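Hypothetical protein (Streptococcus pneumoniae, PDB 2HIY) is of unknown function, a conserved bacterial protein of the DUF1697 family whose chain carries two four-stranded antiparallel sheets. Local coordinates at residues R102-Y108 / L136-K142. Sequence-based numbering, arbitrary orientation.
Sequences RKDFLFY and LGIFWGK
Phe105 drives its ring edge into the face of Phe139, a T-shaped pair with centroids 4.7 Å apart and planes at 74°. Phe105 CE1 hangs over the centre of the Phe139 ring, a position it reaches because its CG stands anti to the backbone N (chi1 -165°), which swings the ring toward the partner strand. The same ring reaches on to Gly137, where Phe105 CZ lies 3.5 Å from Gly137 N. On the other side of the sheet, Tyr108 lays its ring flat on Gly137, whose CA sits 3.5 Å from the ring centroid in a CH-pi contact; the glycine, lacking a side chain, is thus flanked by two aromatic rings. Strands 102-108 and 137-142 are the central pair of an antiparallel sheet ordered 129-133, 137-142, 102-108, 166-170, and paired backbone bonds join Arg102 with Lys142, Asp104 with Trp140 and Leu106 with Ile138. Beside Tyr108 runs Ile138 CG1, 3.9 Å from Tyr108 CE1; next along, Leu106 CD2 rests 3.8 Å from Trp140 CE3, while the indole NE1 is held by Glu129. Farther along this face Lys142, bent at chi2 (70°) and chi3, curls back over the strand and brings NZ 2.7 Å from Asp104 OD2, a salt bridge made on the anti lone pair. NZ also donates to Trp140 O at 2.9 Å, from above the carbonyl plane and from the face opposite Asp104 N, so one oxygen takes two donors and the ammonium is pinned between carbonyl and carboxylate. At the far end, a water donates to both Tyr108 O and Leu136 O, linking the two segments where Tyr108 N also bonds Leu136 O.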
ATOM      1  N   ARG D 102       2.673  22.750   5.047  1.00 12.78           N
ATOM      2  CA  ARG D 102       2.260  22.376   3.682  1.00 13.24           C
ATOM      3  C   ARG D 102       1.688  23.598   2.977  1.00 12.20           C
ATOM      4  O   ARG D 102       0.880  24.338   3.568  1.00 13.12           O
ATOM      5  CB  ARG D 102       1.218  21.260   3.714  1.00 14.66           C
ATOM      6  CG  ARG D 102       1.782  20.016   4.381  1.00 17.93           C
ATOM      7  CD  ARG D 102       1.015  18.833   4.032  1.00 21.85           C
ATOM      8  NE  ARG D 102       1.319  17.728   4.930  1.00 20.69           N
ATOM      9  CZ  ARG D 102       0.767  16.532   4.785  1.00 21.80           C
ATOM     10  NH1 ARG D 102      -0.053  16.316   3.759  1.00 22.82           N
ATOM     11  NH2 ARG D 102       1.051  15.563   5.630  1.00 23.16           N
ATOM     12  N   LYS D 103       2.048  23.796   1.725  1.00 11.81           N
ATOM     13  CA  LYS D 103       1.510  24.876   0.904  1.00 11.93           C
ATOM     14  C   LYS D 103       1.147  24.323  -0.449  1.00 12.17           C
ATOM     15  O   LYS D 103       2.000  23.720  -1.087  1.00 12.47           O
ATOM     16  CB  LYS D 103       2.503  26.005   0.764  1.00 12.32           C
ATOM     17  CG  LYS D 103       2.807  26.724   2.093  1.00 12.58           C
ATOM     18  CD  LYS D 103       3.807  27.859   1.938  1.00 13.66           C
ATOM     19  CE  LYS D 103       5.208  27.318   1.622  1.00 15.44           C
ATOM     20  NZ  LYS D 103       6.265  28.375   1.691  1.00 16.08           N
ATOM     21  N   ASP D 104      -0.083  24.508  -0.859  1.00 11.00           N
ATOM     22  CA  ASP D 104      -0.568  24.028  -2.144  1.00 12.06           C
ATOM     23  C   ASP D 104      -1.230  25.133  -2.928  1.00 12.69           C
ATOM     24  O   ASP D 104      -1.814  26.050  -2.338  1.00 13.01           O
ATOM     25  CB  ASP D 104      -1.540  22.887  -1.911  1.00 14.06           C
ATOM     26  CG  ASP D 104      -0.860  21.732  -1.190  1.00 16.78           C
ATOM     27  OD1 ASP D 104       0.044  21.107  -1.792  1.00 18.28           O
ATOM     28  OD2 ASP D 104      -1.162  21.476   0.001  1.00 17.82           O
ATOM     29  N   PHE D 105      -1.153  25.030  -4.259  1.00 12.62           N
ATOM     30  CA  PHE D 105      -1.904  25.934  -5.109  1.00 12.01           C
ATOM     31  C   PHE D 105      -2.913  25.075  -5.862  1.00 12.58           C
ATOM     32  O   PHE D 105      -2.525  24.088  -6.487  1.00 13.37           O
ATOM     33  CB  PHE D 105      -1.004  26.665  -6.094  1.00 13.02           C
ATOM     34  CG  PHE D 105      -1.674  27.855  -6.734  1.00 11.98           C
ATOM     35  CD1 PHE D 105      -1.813  29.028  -6.025  1.00 12.68           C
ATOM     36  CD2 PHE D 105      -2.204  27.785  -8.013  1.00 12.12           C
ATOM     37  CE1 PHE D 105      -2.416  30.130  -6.591  1.00 11.53           C
ATOM     38  CE2 PHE D 105      -2.791  28.870  -8.588  1.00 12.56           C
ATOM     39  CZ  PHE D 105      -2.914  30.057  -7.869  1.00 13.19           C
ATOM     40  N   LEU D 106      -4.169  25.474  -5.812  1.00 11.92           N
ATOM     41  CA  LEU D 106      -5.242  24.770  -6.520  1.00 11.98           C
ATOM     42  C   LEU D 106      -5.525  25.549  -7.804  1.00 11.62           C
ATOM     43  O   LEU D 106      -6.222  26.565  -7.768  1.00 12.01           O
ATOM     44  CB  LEU D 106      -6.509  24.714  -5.648  1.00 12.76           C
ATOM     45  CG  LEU D 106      -6.461  23.807  -4.406  1.00 14.17           C
ATOM     46  CD1 LEU D 106      -5.456  24.330  -3.372  1.00 15.58           C
ATOM     47  CD2 LEU D 106      -7.834  23.774  -3.751  1.00 15.56           C
ATOM     48  N   PHE D 107      -4.951  25.095  -8.921  1.00 11.42           N
ATOM     49  CA  PHE D 107      -5.114  25.822 -10.181  1.00 12.20           C
ATOM     50  C   PHE D 107      -6.504  25.597 -10.753  1.00 12.37           C
ATOM     51  O   PHE D 107      -6.976  24.452 -10.873  1.00 12.67           O
ATOM     52  CB  PHE D 107      -4.135  25.324 -11.231  1.00 12.20           C
ATOM     53  CG  PHE D 107      -2.717  25.806 -11.057  1.00 11.08           C
ATOM     54  CD1 PHE D 107      -2.298  27.017 -11.617  1.00 12.21           C
ATOM     55  CD2 PHE D 107      -1.740  25.009 -10.404  1.00 12.13           C
ATOM     56  CE1 PHE D 107      -0.945  27.454 -11.494  1.00 12.46           C
ATOM     57  CE2 PHE D 107      -0.405  25.435 -10.296  1.00 12.67           C
ATOM     58  CZ  PHE D 107      -0.028  26.657 -10.836  1.00 12.78           C
ATOM     59  N   TYR D 108      -7.173  26.687 -11.119  1.00 12.13           N
ATOM     60  CA  TYR D 108      -8.427  26.575 -11.828  1.00 11.90           C
ATOM     61  C   TYR D 108      -8.210  25.925 -13.188  1.00 13.21           C
ATOM     62  O   TYR D 108      -7.135  25.982 -13.749  1.00 14.12           O
ATOM     63  CB  TYR D 108      -9.046  27.957 -11.991  1.00 13.03           C
ATOM     64  CG  TYR D 108      -9.363  28.672 -10.680  1.00 12.03           C
ATOM     65  CD1 TYR D 108      -9.859  27.980  -9.566  1.00 12.79           C
ATOM     66  CD2 TYR D 108      -9.222  30.069 -10.591  1.00 13.32           C
ATOM     67  CE1 TYR D 108     -10.172  28.679  -8.359  1.00 13.47           C
ATOM     68  CE2 TYR D 108      -9.535  30.752  -9.413  1.00 13.43           C
ATOM     69  CZ  TYR D 108     -10.022  30.059  -8.334  1.00 14.11           C
ATOM     70  OH  TYR D 108     -10.354  30.778  -7.184  1.00 14.94           O
ATOM     71  N   LEU D 136      -5.467  32.812 -10.699  1.00 14.84           N
ATOM     72  CA  LEU D 136      -5.345  31.537 -11.396  1.00 13.92           C
ATOM     73  C   LEU D 136      -5.762  30.351 -10.547  1.00 12.92           C
ATOM     74  O   LEU D 136      -5.801  29.243 -11.022  1.00 12.66           O
ATOM     75  CB  LEU D 136      -3.907  31.299 -11.825  1.00 15.21           C
ATOM     76  CG  LEU D 136      -3.380  32.277 -12.885  1.00 16.64           C
ATOM     77  CD1 LEU D 136      -1.861  32.095 -13.067  1.00 17.65           C
ATOM     78  CD2 LEU D 136      -4.132  32.063 -14.195  1.00 19.91           C
ATOM     79  N   GLY D 137      -6.033  30.596  -9.275  1.00 12.14           N
ATOM     80  CA  GLY D 137      -6.355  29.499  -8.395  1.00 12.02           C
ATOM     81  C   GLY D 137      -6.281  29.954  -6.959  1.00 11.75           C
ATOM     82  O   GLY D 137      -6.231  31.145  -6.666  1.00 12.80           O
ATOM     83  N   ILE D 138      -6.241  28.955  -6.082  1.00 11.39           N
ATOM     84  CA  ILE D 138      -6.337  29.204  -4.629  1.00 12.01           C
ATOM     85  C   ILE D 138      -5.012  28.857  -3.969  1.00 11.41           C
ATOM     86  O   ILE D 138      -4.515  27.734  -4.127  1.00 11.71           O
ATOM     87  CB  ILE D 138      -7.436  28.325  -3.982  1.00 12.35           C
ATOM     88  CG1 ILE D 138      -8.753  28.523  -4.729  1.00 14.59           C
ATOM     89  CG2 ILE D 138      -7.602  28.680  -2.491  1.00 13.13           C
ATOM     90  CD1 ILE D 138      -9.872  27.594  -4.265  1.00 15.26           C
ATOM     91  N   PHE D 139      -4.398  29.816  -3.261  1.00 10.70           N
ATOM     92  CA  PHE D 139      -3.282  29.505  -2.380  1.00 10.73           C
ATOM     93  C   PHE D 139      -3.832  28.924  -1.086  1.00 10.79           C
ATOM     94  O   PHE D 139      -4.737  29.516  -0.502  1.00 11.32           O
ATOM     95  CB  PHE D 139      -2.533  30.792  -1.988  1.00 10.98           C
ATOM     96  CG  PHE D 139      -2.018  31.625  -3.146  1.00 10.69           C
ATOM     97  CD1 PHE D 139      -0.730  31.415  -3.628  1.00 10.27           C
ATOM     98  CD2 PHE D 139      -2.790  32.663  -3.709  1.00 10.47           C
ATOM     99  CE1 PHE D 139      -0.217  32.206  -4.664  1.00 11.10           C
ATOM    100  CE2 PHE D 139      -2.295  33.437  -4.742  1.00 11.88           C
ATOM    101  CZ  PHE D 139      -0.987  33.218  -5.206  1.00 12.45           C
ATOM    102  N   TRP D 140      -3.284  27.815  -0.598  1.00 11.40           N
ATOM    103  CA  TRP D 140      -3.858  27.205   0.611  1.00 10.57           C
ATOM    104  C   TRP D 140      -2.756  26.616   1.441  1.00 11.38           C
ATOM    105  O   TRP D 140      -2.069  25.648   1.036  1.00 12.17           O
ATOM    106  CB  TRP D 140      -4.889  26.164   0.206  1.00 11.71           C
ATOM    107  CG  TRP D 140      -5.877  25.754   1.233  1.00 11.60           C
ATOM    108  CD1 TRP D 140      -5.748  25.706   2.607  1.00 11.92           C
ATOM    109  CD2 TRP D 140      -7.204  25.315   0.950  1.00 11.11           C
ATOM    110  NE1 TRP D 140      -6.923  25.260   3.201  1.00 11.08           N
ATOM    111  CE2 TRP D 140      -7.833  25.017   2.193  1.00 11.58           C
ATOM    112  CE3 TRP D 140      -7.937  25.141  -0.239  1.00 12.01           C
ATOM    113  CZ2 TRP D 140      -9.162  24.551   2.270  1.00 11.58           C
ATOM    114  CZ3 TRP D 140      -9.255  24.680  -0.163  1.00 13.02           C
ATOM    115  CH2 TRP D 140      -9.848  24.398   1.090  1.00 11.97           C
ATOM    116  N   GLY D 141      -2.516  27.229   2.603  1.00 10.50           N
ATOM    117  CA  GLY D 141      -1.411  26.850   3.485  1.00 10.55           C
ATOM    118  C   GLY D 141      -1.978  26.170   4.711  1.00 10.89           C
ATOM    119  O   GLY D 141      -3.023  26.566   5.230  1.00 11.50           O
ATOM    120  N   LYS D 142      -1.281  25.131   5.149  1.00 11.56           N
ATOM    121  CA  LYS D 142      -1.629  24.445   6.382  1.00 11.62           C
ATOM    122  C   LYS D 142      -0.424  24.563   7.321  1.00 11.31           C
ATOM    123  O   LYS D 142       0.703  24.219   6.960  1.00 11.88           O
ATOM    124  CB  LYS D 142      -1.969  22.963   6.085  1.00 12.62           C
ATOM    125  CG  LYS D 142      -3.336  22.712   5.396  1.00 12.50           C
ATOM    126  CD  LYS D 142      -3.451  23.159   3.945  1.00 12.90           C
ATOM    127  CE  LYS D 142      -2.442  22.525   3.034  1.00 13.72           C
ATOM    128  NZ  LYS D 142      -2.769  22.850   1.599  1.00 16.26           N
TER
HETATM  129  O   HOH W   1      -5.268  28.120 -13.544  1.00 13.39           O